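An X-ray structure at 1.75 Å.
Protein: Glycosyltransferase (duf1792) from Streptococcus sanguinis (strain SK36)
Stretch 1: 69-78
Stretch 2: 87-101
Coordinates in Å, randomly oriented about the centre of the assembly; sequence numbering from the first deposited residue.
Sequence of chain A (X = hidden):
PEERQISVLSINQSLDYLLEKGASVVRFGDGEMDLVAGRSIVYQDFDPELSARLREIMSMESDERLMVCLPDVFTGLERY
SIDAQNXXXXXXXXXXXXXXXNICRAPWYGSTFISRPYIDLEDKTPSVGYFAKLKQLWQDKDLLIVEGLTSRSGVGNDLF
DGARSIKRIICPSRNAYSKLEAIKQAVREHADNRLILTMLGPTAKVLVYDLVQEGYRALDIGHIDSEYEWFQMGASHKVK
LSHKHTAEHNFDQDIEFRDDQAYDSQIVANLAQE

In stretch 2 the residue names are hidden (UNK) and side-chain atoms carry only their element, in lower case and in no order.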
# COMPACT_ATOMS: atom_id res chain seq x y z
N CYS A 69 -11.68 15.90 -4.34
CA CYS A 69 -11.55 15.65 -2.91
C CYS A 69 -11.92 16.87 -2.08
O CYS A 69 -11.71 18.02 -2.49
CB CYS A 69 -10.13 15.20 -2.55
SG CYS A 69 -9.64 13.67 -3.41
N LEU A 70 -12.48 16.60 -0.91
CA LEU A 70 -12.83 17.59 0.10
C LEU A 70 -12.24 17.15 1.43
O LEU A 70 -11.90 15.97 1.61
CB LEU A 70 -14.35 17.74 0.25
CG LEU A 70 -15.12 18.27 -0.96
CD1 LEU A 70 -16.61 18.14 -0.71
CD2 LEU A 70 -14.73 19.71 -1.24
N PRO A 71 -12.09 18.06 2.39
CA PRO A 71 -11.63 17.64 3.72
C PRO A 71 -12.66 16.71 4.36
O PRO A 71 -13.87 16.93 4.28
CB PRO A 71 -11.48 18.96 4.49
CG PRO A 71 -12.21 19.98 3.71
CD PRO A 71 -12.23 19.53 2.29
N ASP A 72 -12.16 15.62 4.96
CA ASP A 72 -13.00 14.62 5.62
C ASP A 72 -13.32 15.10 7.05
O ASP A 72 -12.84 14.56 8.05
CB ASP A 72 -12.30 13.27 5.59
CG ASP A 72 -13.17 12.13 6.08
OD1 ASP A 72 -14.31 12.38 6.51
OD2 ASP A 72 -12.70 10.97 6.04
N VAL A 73 -14.15 16.14 7.12
CA VAL A 73 -14.37 16.85 8.38
C VAL A 73 -15.85 16.99 8.71
O VAL A 73 -16.22 17.45 9.80
CB VAL A 73 -13.71 18.25 8.36
CG1 VAL A 73 -12.22 18.12 8.08
CG2 VAL A 73 -14.38 19.14 7.32
N PHE A 74 -16.72 16.59 7.79
CA PHE A 74 -18.15 16.76 8.05
C PHE A 74 -18.70 15.70 8.99
O PHE A 74 -19.89 15.75 9.33
CB PHE A 74 -18.91 16.76 6.72
CG PHE A 74 -18.36 17.75 5.73
CD1 PHE A 74 -18.67 19.10 5.84
CD2 PHE A 74 -17.50 17.34 4.73
CE1 PHE A 74 -18.15 20.02 4.94
CE2 PHE A 74 -16.97 18.25 3.83
CZ PHE A 74 -17.30 19.59 3.93
N THR A 75 -17.86 14.78 9.45
CA THR A 75 -18.27 13.76 10.41
C THR A 75 -17.03 13.26 11.13
O THR A 75 -15.90 13.48 10.69
CB THR A 75 -19.00 12.60 9.72
OG1 THR A 75 -19.63 11.78 10.70
CG2 THR A 75 -18.01 11.75 8.92
N GLY A 76 -17.26 12.56 12.24
CA GLY A 76 -16.22 11.86 12.97
C GLY A 76 -14.91 12.60 13.18
O GLY A 76 -13.84 12.07 12.88
N LEU A 77 -14.98 13.83 13.69
CA LEU A 77 -13.78 14.61 13.96
C LEU A 77 -12.92 14.00 15.07
O LEU A 77 -11.77 14.42 15.22
CB LEU A 77 -14.14 16.05 14.32
CG LEU A 77 -14.53 17.04 13.22
CD1 LEU A 77 -14.81 18.40 13.83
CD2 LEU A 77 -13.42 17.16 12.19
N GLU A 78 -13.45 13.05 15.83
CA GLU A 78 -12.68 12.34 16.85
C GLU A 78 -11.46 11.62 16.28
O GLU A 78 -10.60 11.18 17.05
CB GLU A 78 -13.56 11.31 17.57
CG GLU A 78 -14.99 11.77 17.81
CD GLU A 78 -15.89 11.49 16.63
OE1 GLU A 78 -16.97 12.12 16.54
OE2 GLU A 78 -15.52 10.64 15.79
N UNK A 87 -9.85 23.53 15.00
CA UNK A 87 -9.81 24.36 13.80
C UNK A 87 -11.04 24.16 12.93
O UNK A 87 -11.69 25.13 12.53
c UNK A 87 -8.89 23.88 10.49
c UNK A 87 -8.53 26.60 10.11
c UNK A 87 -8.45 26.04 11.40
c UNK A 87 -8.55 24.08 12.97
c UNK A 87 -8.97 24.42 9.21
c UNK A 87 -8.62 24.68 11.59
c UNK A 87 -8.79 25.78 9.03
N UNK A 88 -11.35 22.91 12.59
CA UNK A 88 -12.49 22.65 11.70
C UNK A 88 -13.81 22.98 12.39
O UNK A 88 -14.70 23.59 11.78
c UNK A 88 -10.26 20.02 10.76
n UNK A 88 -9.37 19.91 9.72
c UNK A 88 -9.99 21.63 6.51
c UNK A 88 -11.74 22.04 8.14
c UNK A 88 -12.48 21.19 11.25
c UNK A 88 -11.19 22.22 6.88
c UNK A 88 -11.30 20.83 10.40
c UNK A 88 -11.06 21.23 9.05
c UNK A 88 -9.84 20.64 8.66
c UNK A 88 -9.29 20.84 7.39
N UNK A 89 -13.96 22.59 13.66
CA UNK A 89 -15.26 22.61 14.31
C UNK A 89 -15.61 23.97 14.89
O UNK A 89 -16.80 24.26 15.08
o UNK A 89 -16.15 21.93 16.47
c UNK A 89 -15.30 21.55 15.41
N UNK A 90 -14.63 24.81 15.19
CA UNK A 90 -14.88 26.12 15.77
C UNK A 90 -14.42 27.27 14.89
O UNK A 90 -14.74 28.42 15.20
c UNK A 90 -16.15 25.22 18.35
c UNK A 90 -14.21 26.23 17.15
c UNK A 90 -14.64 25.16 18.15
c UNK A 90 -13.93 25.35 19.47
N UNK A 91 -13.70 27.00 13.80
CA UNK A 91 -13.18 28.04 12.92
C UNK A 91 -13.65 27.86 11.48
O UNK A 91 -14.31 28.76 10.94
c UNK A 91 -11.65 28.07 13.02
n UNK A 91 -9.72 29.35 12.34
o UNK A 91 -11.76 30.25 12.06
c UNK A 91 -11.05 29.32 12.41
N UNK A 92 -13.35 26.74 10.84
CA UNK A 92 -13.63 26.62 9.42
C UNK A 92 -15.11 26.40 9.14
O UNK A 92 -15.75 27.17 8.42
c UNK A 92 -13.36 24.68 6.41
c UNK A 92 -12.78 25.50 7.32
c UNK A 92 -12.28 26.23 5.30
n UNK A 92 -13.03 25.15 5.17
n UNK A 92 -12.12 26.47 6.59
c UNK A 92 -12.80 25.49 8.81
N UNK A 93 -15.67 25.33 9.70
CA UNK A 93 -17.05 24.93 9.41
C UNK A 93 -18.06 25.95 9.93
O UNK A 93 -19.11 26.12 9.29
c UNK A 93 -16.74 21.10 9.90
c UNK A 93 -17.08 22.33 7.76
c UNK A 93 -17.32 23.54 9.97
c UNK A 93 -16.58 22.43 9.20
N UNK A 94 -17.85 26.59 11.08
CA UNK A 94 -18.72 27.73 11.43
C UNK A 94 -18.83 28.77 10.32
O UNK A 94 -19.94 29.24 10.04
c UNK A 94 -18.05 28.29 12.68
c UNK A 94 -17.48 27.07 13.35
c UNK A 94 -17.04 26.16 12.24
N UNK A 95 -17.71 29.14 9.68
CA UNK A 95 -17.76 30.12 8.59
C UNK A 95 -18.38 29.54 7.33
O UNK A 95 -19.29 30.14 6.75
c UNK A 95 -16.17 33.12 9.07
c UNK A 95 -14.93 32.80 10.85
n UNK A 95 -15.54 33.72 10.13
c UNK A 95 -16.35 30.65 8.29
c UNK A 95 -15.92 31.79 9.16
n UNK A 95 -15.15 31.62 10.29
N UNK A 96 -17.91 28.37 6.88
CA UNK A 96 -18.09 27.97 5.49
C UNK A 96 -18.96 26.74 5.28
O UNK A 96 -19.03 26.25 4.14
c UNK A 96 -14.06 31.09 5.07
c UNK A 96 -15.79 28.91 4.91
c UNK A 96 -14.51 28.75 5.41
c UNK A 96 -13.64 29.83 5.49
c UNK A 96 -15.34 31.25 4.58
c UNK A 96 -16.20 30.16 4.50
c UNK A 96 -16.73 27.73 4.83
N UNK A 97 -19.62 26.21 6.31
CA UNK A 97 -20.37 24.97 6.11
C UNK A 97 -21.47 25.15 5.08
O UNK A 97 -21.67 24.29 4.21
c UNK A 97 -20.97 24.47 7.43
c UNK A 97 -22.44 22.79 8.61
c UNK A 97 -21.15 22.09 6.58
c UNK A 97 -21.87 23.24 7.27
N UNK A 98 -22.19 26.28 5.14
CA UNK A 98 -23.26 26.52 4.18
C UNK A 98 -22.73 26.77 2.78
O UNK A 98 -23.46 26.52 1.81
c UNK A 98 -25.44 27.87 3.92
c UNK A 98 -26.41 26.75 4.21
o UNK A 98 -26.37 26.20 5.34
c UNK A 98 -24.11 27.72 4.65
o UNK A 98 -27.23 26.41 3.33
N UNK A 99 -21.48 27.20 2.64
CA UNK A 99 -20.87 27.28 1.31
C UNK A 99 -20.54 25.90 0.78
O UNK A 99 -20.80 25.60 -0.40
c UNK A 99 -19.89 29.66 1.38
c UNK A 99 -19.61 28.15 1.35
c UNK A 99 -18.96 31.96 1.15
n UNK A 99 -20.10 32.40 0.30
c UNK A 99 -18.70 30.48 0.91
N UNK A 100 -19.99 25.03 1.63
CA UNK A 100 -19.73 23.65 1.21
C UNK A 100 -21.01 22.98 0.73
O UNK A 100 -21.03 22.37 -0.35
c UNK A 100 -14.90 23.55 2.95
c UNK A 100 -19.10 22.85 2.35
c UNK A 100 -15.81 24.01 3.88
c UNK A 100 -17.17 23.78 3.68
c UNK A 100 -17.63 23.11 2.56
c UNK A 100 -15.34 22.87 1.83
c UNK A 100 -16.70 22.65 1.64
o UNK A 100 -13.55 23.76 3.14
N UNK A 101 -22.08 23.07 1.51
CA UNK A 101 -23.34 22.45 1.11
C UNK A 101 -23.91 23.08 -0.16
O UNK A 101 -24.58 22.40 -0.94
c UNK A 101 -24.91 21.85 4.63
c UNK A 101 -24.36 22.53 2.26
n UNK A 101 -26.35 23.34 6.05
c UNK A 101 -25.43 23.25 4.87
c UNK A 101 -23.90 21.79 3.50

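Position 87 has one carbon and a six-carbon ring, out of reach of stretch 1. It is Phe87.

Position 88 carries one carbon, then fused five- and six-membered rings holding eight carbons and one nitrogen. The rings lie against Val73 and Pro71, and CB near Leu77. It is Trp88. Val73 CG1 sits 3.5 Å from the centroid of its five-membered ring, a CH-pi contact.

Position 89 has one carbon and one oxygen. Its CB is 3.6 Å from Leu77 CD1. It is Ser89.

Position 90 has four carbons, forked at the second, and touches nothing on stretch 1: Leu90.

Position 91 has two carbons, the second bearing one oxygen and one nitrogen, also out of reach: Asn91.

Position 92 shows one carbon and a five-membered ring of three carbons and two nitrogens. It points toward stretch 1 but stops short of contact. It is His92.

Position 93 again has four carbons forked at the second. The fork packs against both Val73 and Phe74. It is Leu93, with CD2 3.8 Å from Phe74 CE1 and CD1 4.0 Å from Val73 CG2.

Position 94 has three carbons closing a ring onto the backbone N, so it is Pro94. Its N has no hydrogen to give, and the helix is kinked here.

Position 95 has an imidazole ring like that of His92: His95. Its ND1 donates to Asn91 O at 3.1 Å.

Position 96 has one carbon and a six-carbon ring, out of reach of stretch 1: Phe96.

Position 97 has four carbons, forked at the second, one tip near the Phe74 ring edge. It is Leu97, its CD1 4.0 Å from Phe74 CD1.

Position 98 has three carbons, the last carrying two oxygens. It is Glu98, poorly ordered.

Position 99 has four carbons in a row ending in nitrogen: Lys99, exposed.

Position 100 has one carbon and a six-carbon ring bearing an oxygen. The ring packs on Phe74 and reaches Leu70; the oxygen nears Pro71. It is Tyr100. Its OH is 2.5 Å from His92 NE2, a hydrogen bond.

Position 101 repeats the chain of Lys99: Lys101. Its NZ forms a salt bridge with Glu98 OE2 at 2.9 Å.

The contact is apolar, with no hydrogen bonds across it, and buries 458 Å². Val73 covers one face of Trp88. Phe74 turns its edge to the face of Tyr100, with ring centroids 5.3 Å apart and planes at 77°. Leu93 packs against both Val73 and Phe74, linking these two aromatic contacts.

Stretch 2, residues 87-101: FWSLNHLPHFLEKYK
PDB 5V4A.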